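Local coordinates for protein esterase (Sinorhizobium meliloti 1021, PDB 4TX1) that acts as a carbohydrate acetylesterase of the SGNH hydrolase family and probably also has arylesterase activity, at residues I141-P146 / R176-E181; I95-G100 / N124-H129. All coordinates share one frame; numbering follows the deposited sequence.

Contact 1: I141-P146 / R176-E181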
ATOM      1  N   ILE A 141       9.540  -7.500 -27.087  1.00 15.37           N
ATOM      2  CA  ILE A 141       8.188  -7.660 -26.496  1.00 16.05           C
ATOM      3  C   ILE A 141       7.187  -8.119 -27.542  1.00 18.55           C
ATOM      4  O   ILE A 141       7.073  -7.509 -28.638  1.00 19.95           O
ATOM      5  CB  ILE A 141       7.744  -6.316 -25.911  1.00 15.53           C
ATOM      6  CG1 ILE A 141       8.691  -5.858 -24.789  1.00 17.33           C
ATOM      7  CG2 ILE A 141       6.368  -6.464 -25.235  1.00 16.49           C
ATOM      8  CD1 ILE A 141       8.394  -4.432 -24.271  1.00 17.35           C
ATOM      9  N   LEU A 142       6.448  -9.160 -27.207  1.00 15.98           N
ATOM     10  CA  LEU A 142       5.367  -9.700 -28.024  1.00 16.26           C
ATOM     11  C   LEU A 142       4.030  -9.499 -27.298  1.00 15.59           C
ATOM     12  O   LEU A 142       3.848 -10.125 -26.211  1.00 16.52           O
ATOM     13  CB  LEU A 142       5.590 -11.141 -28.271  1.00 16.60           C
ATOM     14  CG  LEU A 142       4.880 -11.927 -29.350  1.00 20.03           C
ATOM     15  CD1 LEU A 142       4.870 -13.442 -29.293  1.00 20.17           C
ATOM     16  CD2 LEU A 142       4.061 -11.145 -30.408  1.00 18.49           C
ATOM     17  N   ILE A 143       3.115  -8.802 -27.940  1.00 15.15           N
ATOM     18  CA  ILE A 143       1.769  -8.559 -27.438  1.00 14.80           C
ATOM     19  C   ILE A 143       0.846  -9.599 -28.086  1.00 18.86           C
ATOM     20  O   ILE A 143       0.683  -9.626 -29.298  1.00 19.02           O
ATOM     21  CB  ILE A 143       1.252  -7.169 -27.705  1.00 14.98           C
ATOM     22  CG1 ILE A 143       2.175  -6.175 -26.988  1.00 14.92           C
ATOM     23  CG2 ILE A 143      -0.210  -7.009 -27.273  1.00 14.86           C
ATOM     24  CD1 ILE A 143       2.008  -4.721 -27.353  1.00 15.32           C
ATOM     25  N   VAL A 144       0.213 -10.422 -27.270  1.00 15.16           N
ATOM     26  CA  VAL A 144      -0.723 -11.411 -27.779  1.00 14.79           C
ATOM     27  C   VAL A 144      -2.146 -11.056 -27.354  1.00 16.61           C
ATOM     28  O   VAL A 144      -2.479 -10.863 -26.126  1.00 16.53           O
ATOM     29  CB  VAL A 144      -0.338 -12.813 -27.337  1.00 14.13           C
ATOM     30  CG1 VAL A 144      -1.320 -13.814 -27.959  1.00 15.04           C
ATOM     31  CG2 VAL A 144       1.107 -13.167 -27.634  1.00 14.65           C
ATOM     32  N   SER A 145      -3.058 -10.906 -28.316  1.00 13.04           N
ATOM     33  CA  SER A 145      -4.447 -10.659 -27.990  1.00 14.19           C
ATOM     34  C   SER A 145      -5.038 -12.071 -27.623  1.00 15.09           C
ATOM     35  O   SER A 145      -4.799 -13.083 -28.341  1.00 16.34           O
ATOM     36  CB  SER A 145      -5.266  -9.947 -29.067  1.00 19.13           C
ATOM     37  OG  SER A 145      -5.134 -10.751 -30.261  1.00 19.92           O
ATOM     38  N   PRO A 146      -5.741 -12.160 -26.474  1.00 15.02           N
ATOM     39  CA  PRO A 146      -6.204 -13.463 -26.063  1.00 15.47           C
ATOM     40  C   PRO A 146      -7.405 -13.854 -27.007  1.00 14.86           C
ATOM     41  O   PRO A 146      -8.091 -12.993 -27.578  1.00 16.67           O
ATOM     42  CB  PRO A 146      -6.748 -13.242 -24.634  1.00 14.88           C
ATOM     43  CG  PRO A 146      -7.110 -11.769 -24.627  1.00 16.75           C
ATOM     44  CD  PRO A 146      -6.017 -11.114 -25.475  1.00 15.82           C
ATOM     45  N   ARG A 176      -2.910  -4.839 -31.988  1.00 19.73           N
ATOM     46  CA  ARG A 176      -2.046  -4.780 -33.162  1.00 18.91           C
ATOM     47  C   ARG A 176      -1.577  -3.345 -33.431  1.00 18.34           C
ATOM     48  O   ARG A 176      -0.401  -3.130 -33.730  1.00 21.18           O
ATOM     49  CB  ARG A 176      -2.813  -5.308 -34.406  1.00 21.41           C
ATOM     50  CG  ARG A 176      -1.985  -5.310 -35.717  1.00 25.27           C
ATOM     51  CD  ARG A 176      -2.825  -5.726 -36.931  1.00 30.98           C
ATOM     52  NE  ARG A 176      -3.408  -7.051 -36.803  1.00 37.07           N
ATOM     53  CZ  ARG A 176      -4.709  -7.339 -36.603  1.00 45.19           C
ATOM     54  NH1 ARG A 176      -5.665  -6.392 -36.599  1.00 52.08           N
ATOM     55  NH2 ARG A 176      -5.063  -8.623 -36.468  1.00 47.38           N
ATOM     56  N   ASP A 177      -2.508  -2.396 -33.337  1.00 19.85           N
ATOM     57  CA  ASP A 177      -2.236  -0.925 -33.500  1.00 21.34           C
ATOM     58  C   ASP A 177      -1.205  -0.484 -32.459  1.00 23.97           C
ATOM     59  O   ASP A 177      -0.229   0.167 -32.765  1.00 22.07           O
ATOM     60  CB  ASP A 177      -3.457  -0.094 -33.366  1.00 24.96           C
ATOM     61  CG  ASP A 177      -4.423  -0.201 -34.547  1.00 29.12           C
ATOM     62  OD1 ASP A 177      -4.109  -0.789 -35.567  1.00 31.54           O
ATOM     63  OD2 ASP A 177      -5.545   0.278 -34.345  1.00 36.97           O
ATOM     64  N   LEU A 178      -1.385  -0.908 -31.199  1.00 21.45           N
ATOM     65  CA  LEU A 178      -0.384  -0.602 -30.144  1.00 18.40           C
ATOM     66  C   LEU A 178       0.992  -1.132 -30.402  1.00 18.79           C
ATOM     67  O   LEU A 178       2.001  -0.429 -30.193  1.00 20.58           O
ATOM     68  CB  LEU A 178      -0.955  -1.053 -28.742  1.00 18.03           C
ATOM     69  CG  LEU A 178      -0.088  -0.604 -27.560  1.00 19.35           C
ATOM     70  CD1 LEU A 178      -0.190   0.879 -27.278  1.00 18.75           C
ATOM     71  CD2 LEU A 178      -0.379  -1.448 -26.241  1.00 17.90           C
ATOM     72  N   ALA A 179       1.097  -2.399 -30.850  1.00 18.00           N
ATOM     73  CA  ALA A 179       2.329  -3.085 -31.101  1.00 20.38           C
ATOM     74  C   ALA A 179       3.086  -2.296 -32.152  1.00 21.45           C
ATOM     75  O   ALA A 179       4.292  -2.077 -32.030  1.00 19.53           O
ATOM     76  CB  ALA A 179       2.062  -4.504 -31.568  1.00 19.24           C
ATOM     77  N   ASP A 180       2.323  -1.854 -33.140  1.00 23.00           N
ATOM     78  CA  ASP A 180       2.930  -1.043 -34.241  1.00 26.86           C
ATOM     79  C   ASP A 180       3.450   0.307 -33.714  1.00 25.24           C
ATOM     80  O   ASP A 180       4.574   0.693 -34.029  1.00 27.22           O
ATOM     81  CB  ASP A 180       1.891  -0.875 -35.374  1.00 27.48           C
ATOM     82  CG  ASP A 180       2.486  -0.154 -36.616  1.00 39.22           C
ATOM     83  OD1 ASP A 180       3.671  -0.426 -36.991  1.00 49.20           O
ATOM     84  OD2 ASP A 180       1.784   0.696 -37.177  1.00 45.07           O
ATOM     85  N   GLU A 181       2.671   0.965 -32.864  1.00 25.14           N
ATOM     86  CA  GLU A 181       2.986   2.261 -32.244  1.00 26.51           C
ATOM     87  C   GLU A 181       4.204   2.154 -31.363  1.00 28.02           C
ATOM     88  O   GLU A 181       5.110   2.973 -31.437  1.00 26.29           O
ATOM     89  CB  GLU A 181       1.755   2.759 -31.546  1.00 34.02           C
ATOM     90  CG  GLU A 181       1.853   4.124 -30.892  1.00 43.51           C
ATOM     91  CD  GLU A 181       0.776   4.282 -29.814  1.00 55.85           C
ATOM     92  OE1 GLU A 181       1.110   4.839 -28.728  1.00 55.80           O
ATOM     93  OE2 GLU A 181      -0.393   3.796 -30.049  1.00 59.72           O
TER
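Ile143 meets Ala179 and Leu178 where strand 140-145 packs against helix 171-182. This is the strand-to-helix interface of a beta-alpha-beta crossover in the flavodoxin-like alpha/beta fold of SGNH hydrolases. The chain leaves strand 140-145, passes through helices, and enters strand 185-188, the parallel neighbour of the first strand. Ile143 gives the most surface to the contact. Its CB points from the sheet toward the helix. CG1 stands beside the backbone N (chi1 -62°), and the extended second torsion (168°) carries CD1 on toward the helix. That one methyl makes all the close approaches. Ile143 CD1 lies 4.1 Å from Ala179 CA, so it comes close to the helix backbone itself. Ala179 has a small side chain, and the strand and helix come near each other here: Ile143 CA and Ala179 CA are 6.6 Å apart. Leu178 comes in beside Ala179 and offers one branch, CD2. The Leu178 side chain also touches Val116 and Ile119 of helix 112-127, so it also joins helix 171-182 to helix 112-127, two of the helices on this face of the sheet. No hydrogen bond crosses between the segments; the contact is apolar, and all three residues are buried. Farther along the strand, the hydroxyl of Ser145 is hydrogen-bonded to Asp188 OD1, which ties the two strands of the crossover together. Ile143 CD1 sits 4.2 Å from Ala179 CB and likewise 4.2 Å from Leu178 CD2.

Contact 2: I95-G100 / N124-H129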
ATOM      1  N   ILE A  95       9.695 -10.847 -23.726  1.00 15.37           N
ATOM      2  CA  ILE A  95       8.522 -10.906 -22.807  1.00 15.33           C
ATOM      3  C   ILE A  95       7.342 -11.105 -23.733  1.00 13.96           C
ATOM      4  O   ILE A  95       7.141 -10.311 -24.692  1.00 15.96           O
ATOM      5  CB  ILE A  95       8.391  -9.621 -21.977  1.00 16.65           C
ATOM      6  CG1 ILE A  95       9.633  -9.517 -21.054  1.00 20.20           C
ATOM      7  CG2 ILE A  95       7.059  -9.718 -21.189  1.00 17.06           C
ATOM      8  CD1 ILE A  95      10.742  -8.694 -21.476  1.00 26.58           C
ATOM      9  N   VAL A  96       6.532 -12.118 -23.459  1.00 14.93           N
ATOM     10  CA  VAL A  96       5.277 -12.365 -24.166  1.00 13.53           C
ATOM     11  C   VAL A  96       4.089 -12.065 -23.242  1.00 14.41           C
ATOM     12  O   VAL A  96       3.968 -12.750 -22.213  1.00 14.54           O
ATOM     13  CB  VAL A  96       5.179 -13.851 -24.625  1.00 13.78           C
ATOM     14  CG1 VAL A  96       3.886 -14.052 -25.487  1.00 14.56           C
ATOM     15  CG2 VAL A  96       6.496 -14.170 -25.405  1.00 13.64           C
ATOM     16  N   PHE A  97       3.255 -11.113 -23.610  1.00 14.58           N
ATOM     17  CA  PHE A  97       2.061 -10.759 -22.835  1.00 13.63           C
ATOM     18  C   PHE A  97       0.837 -11.414 -23.452  1.00 15.40           C
ATOM     19  O   PHE A  97       0.611 -11.342 -24.669  1.00 15.48           O
ATOM     20  CB  PHE A  97       1.811  -9.278 -22.815  1.00 13.95           C
ATOM     21  CG  PHE A  97       2.857  -8.477 -22.047  1.00 14.06           C
ATOM     22  CD1 PHE A  97       2.996  -8.664 -20.685  1.00 13.64           C
ATOM     23  CD2 PHE A  97       3.656  -7.533 -22.646  1.00 13.49           C
ATOM     24  CE1 PHE A  97       3.878  -7.943 -19.965  1.00 12.88           C
ATOM     25  CE2 PHE A  97       4.542  -6.751 -21.945  1.00 13.85           C
ATOM     26  CZ  PHE A  97       4.713  -7.002 -20.583  1.00 13.02           C
ATOM     27  N   MET A  98       0.060 -12.058 -22.610  1.00 14.11           N
ATOM     28  CA  MET A  98      -1.296 -12.396 -23.024  1.00 12.71           C
ATOM     29  C   MET A  98      -2.305 -12.058 -21.926  1.00 13.95           C
ATOM     30  O   MET A  98      -2.586 -12.872 -21.006  1.00 14.30           O
ATOM     31  CB  MET A  98      -1.427 -13.866 -23.528  1.00 15.52           C
ATOM     32  CG  MET A  98      -2.769 -14.052 -24.225  1.00 16.55           C
ATOM     33  SD  MET A  98      -2.979 -15.620 -25.121  1.00 19.43           S
ATOM     34  CE  MET A  98      -3.309 -16.698 -23.735  1.00 18.81           C
ATOM     35  N   LEU A  99      -2.814 -10.834 -21.972  1.00 12.94           N
ATOM     36  CA  LEU A  99      -3.710 -10.315 -20.956  1.00 12.35           C
ATOM     37  C   LEU A  99      -4.784  -9.505 -21.612  1.00 12.16           C
ATOM     38  O   LEU A  99      -4.616  -9.027 -22.739  1.00 13.92           O
ATOM     39  CB  LEU A  99      -2.927  -9.463 -19.923  1.00 10.83           C
ATOM     40  CG  LEU A  99      -1.973 -10.161 -18.996  1.00 10.48           C
ATOM     41  CD1 LEU A  99      -1.126  -9.119 -18.189  1.00 11.11           C
ATOM     42  CD2 LEU A  99      -2.741 -11.080 -18.066  1.00 12.57           C
ATOM     43  N   GLY A 100      -5.900  -9.374 -20.906  1.00 12.29           N
ATOM     44  CA  GLY A 100      -7.056  -8.564 -21.257  1.00 13.40           C
ATOM     45  C   GLY A 100      -8.392  -9.203 -20.990  1.00 12.81           C
ATOM     46  O   GLY A 100      -9.402  -8.488 -20.924  1.00 12.44           O
ATOM     47  N   ASN A 124       5.752  -0.240 -21.129  1.00 13.79           N
ATOM     48  CA  ASN A 124       6.654   0.791 -20.557  1.00 15.77           C
ATOM     49  C   ASN A 124       7.417   0.318 -19.303  1.00 15.57           C
ATOM     50  O   ASN A 124       8.569   0.699 -19.109  1.00 14.62           O
ATOM     51  CB  ASN A 124       5.844   2.059 -20.241  1.00 17.30           C
ATOM     52  CG  ASN A 124       5.464   2.816 -21.528  1.00 25.04           C
ATOM     53  OD1 ASN A 124       6.324   2.967 -22.450  1.00 31.58           O
ATOM     54  ND2 ASN A 124       4.211   3.235 -21.634  1.00 25.80           N
ATOM     55  N   LEU A 125       6.767  -0.532 -18.476  1.00 13.45           N
ATOM     56  CA  LEU A 125       7.440  -1.123 -17.318  1.00 12.76           C
ATOM     57  C   LEU A 125       8.618  -1.964 -17.754  1.00 12.79           C
ATOM     58  O   LEU A 125       9.649  -2.001 -17.074  1.00 14.15           O
ATOM     59  CB  LEU A 125       6.439  -1.924 -16.428  1.00 11.22           C
ATOM     60  CG  LEU A 125       5.487  -1.004 -15.664  1.00 13.47           C
ATOM     61  CD1 LEU A 125       4.359  -1.923 -15.111  1.00 11.76           C
ATOM     62  CD2 LEU A 125       6.206  -0.250 -14.532  1.00 13.36           C
ATOM     63  N   VAL A 126       8.497  -2.697 -18.866  1.00 12.66           N
ATOM     64  CA  VAL A 126       9.579  -3.510 -19.360  1.00 11.59           C
ATOM     65  C   VAL A 126      10.721  -2.557 -19.848  1.00 12.00           C
ATOM     66  O   VAL A 126      11.922  -2.778 -19.490  1.00 15.09           O
ATOM     67  CB  VAL A 126       9.149  -4.441 -20.516  1.00 12.81           C
ATOM     68  CG1 VAL A 126      10.367  -5.153 -21.066  1.00 13.54           C
ATOM     69  CG2 VAL A 126       8.108  -5.471 -20.011  1.00 12.89           C
ATOM     70  N   ARG A 127      10.329  -1.572 -20.614  1.00 14.24           N
ATOM     71  CA  ARG A 127      11.293  -0.737 -21.274  1.00 16.53           C
ATOM     72  C   ARG A 127      12.055   0.119 -20.299  1.00 17.79           C
ATOM     73  O   ARG A 127      13.146   0.537 -20.575  1.00 18.53           O
ATOM     74  CB  ARG A 127      10.594   0.099 -22.296  1.00 20.00           C
ATOM     75  CG  ARG A 127       9.944  -0.759 -23.358  1.00 20.00           C
ATOM     76  CD  ARG A 127      10.521  -0.452 -24.679  1.00 20.00           C
ATOM     77  NE  ARG A 127      10.267  -1.414 -25.729  1.00 20.00           N
ATOM     78  CZ  ARG A 127       9.463  -1.169 -26.733  1.00 20.00           C
ATOM     79  NH1 ARG A 127       8.774  -0.060 -26.765  1.00 20.00           N
ATOM     80  NH2 ARG A 127       9.337  -2.043 -27.693  1.00 20.00           N
ATOM     81  N   ARG A 128      11.453   0.378 -19.163  1.00 14.62           N
ATOM     82  CA  ARG A 128      12.129   1.203 -18.124  1.00 16.01           C
ATOM     83  C   ARG A 128      12.626   0.482 -16.916  1.00 15.11           C
ATOM     84  O   ARG A 128      13.019   1.156 -15.981  1.00 15.30           O
ATOM     85  CB  ARG A 128      11.233   2.334 -17.659  1.00 17.97           C
ATOM     86  CG  ARG A 128      10.674   3.235 -18.781  1.00 23.02           C
ATOM     87  CD  ARG A 128      11.768   3.905 -19.567  1.00 25.98           C
ATOM     88  NE  ARG A 128      12.147   5.270 -19.127  1.00 32.35           N
ATOM     89  CZ  ARG A 128      13.395   5.815 -19.194  1.00 38.47           C
ATOM     90  NH1 ARG A 128      14.445   5.060 -19.592  1.00 43.42           N
ATOM     91  NH2 ARG A 128      13.633   7.084 -18.714  1.00 29.08           N
ATOM     92  N   HIS A 129      12.566  -0.838 -16.917  1.00 14.46           N
ATOM     93  CA  HIS A 129      12.952  -1.615 -15.774  1.00 14.20           C
ATOM     94  C   HIS A 129      14.407  -1.423 -15.433  1.00 14.98           C
ATOM     95  O   HIS A 129      15.250  -1.437 -16.352  1.00 15.92           O
ATOM     96  CB  HIS A 129      12.639  -3.129 -15.985  1.00 13.04           C
ATOM     97  CG  HIS A 129      12.773  -3.898 -14.712  1.00 13.94           C
ATOM     98  ND1 HIS A 129      11.821  -3.842 -13.719  1.00 12.03           N
ATOM     99  CD2 HIS A 129      13.805  -4.615 -14.196  1.00 14.46           C
ATOM    100  CE1 HIS A 129      12.244  -4.514 -12.665  1.00 11.68           C
ATOM    101  NE2 HIS A 129      13.465  -4.968 -12.903  1.00 14.13           N
TER
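Val126 fills the tight part of this contact with its two methyl groups, one for each partner on the strand. Val126 CG1 meets Ile95 CD1 tip to tip at 3.6 Å. Val126 CG2 comes to the edge of the Phe97 ring, near its plane, 3.8 Å from Phe97 CZ. CG1 is anti to the helix backbone N (chi1 174°) and CG2 lies beside it, which directs the methyls to different partners. The two strand residues also touch each other: Ile95 CG2 lies 3.7 Å above one face of the Phe97 ring, offset toward the rim. All three residues are buried, and no hydrogen bond joins the segments.

Away from the sheet the packing is looser. Asn124 and, just past the helix, Arg128 are partly exposed. Arg128 NH2 is hydrogen-bonded to His129 O of the second subunit. Arg127 is exposed, but its NH1 is hydrogen-bonded to Leu182 O of its own chain.

The contact belongs to the beta-alpha-beta crossover from strand 94-98 through helix 112-127 to strand 140-145. Ile141 of that last strand touches both Phe97 and Val126. Leu82 of helix 78-89 packs against Phe97 and Leu125, and the Phe97 side chain also touches Tyr19 of strand 14-20.

In the fold
Contacts 1 and 2 lie in successive beta-alpha-beta crossovers of one parallel sheet, with centres about 10 Å apart. Strand 140-145 ends the crossover of contact 2 and begins that of contact 1. The strands are hydrogen-bonded neighbours: Leu142 O lies 2.8 Å from Phe97 N, and Val144 N lies 2.8 Å from Phe97 O. On the sheet surface away from both helices, Val144 CG2 packs on Val96 CG1 at 3.6 Å. Ser22, His202 and Asp199 probably form the catalytic triad; neither contact includes any of them. Gly100, after strand 94-98, probably opens the family's Gly-x-Asn-Asp block, which helps build the oxyanion hole in SGNH hydrolases.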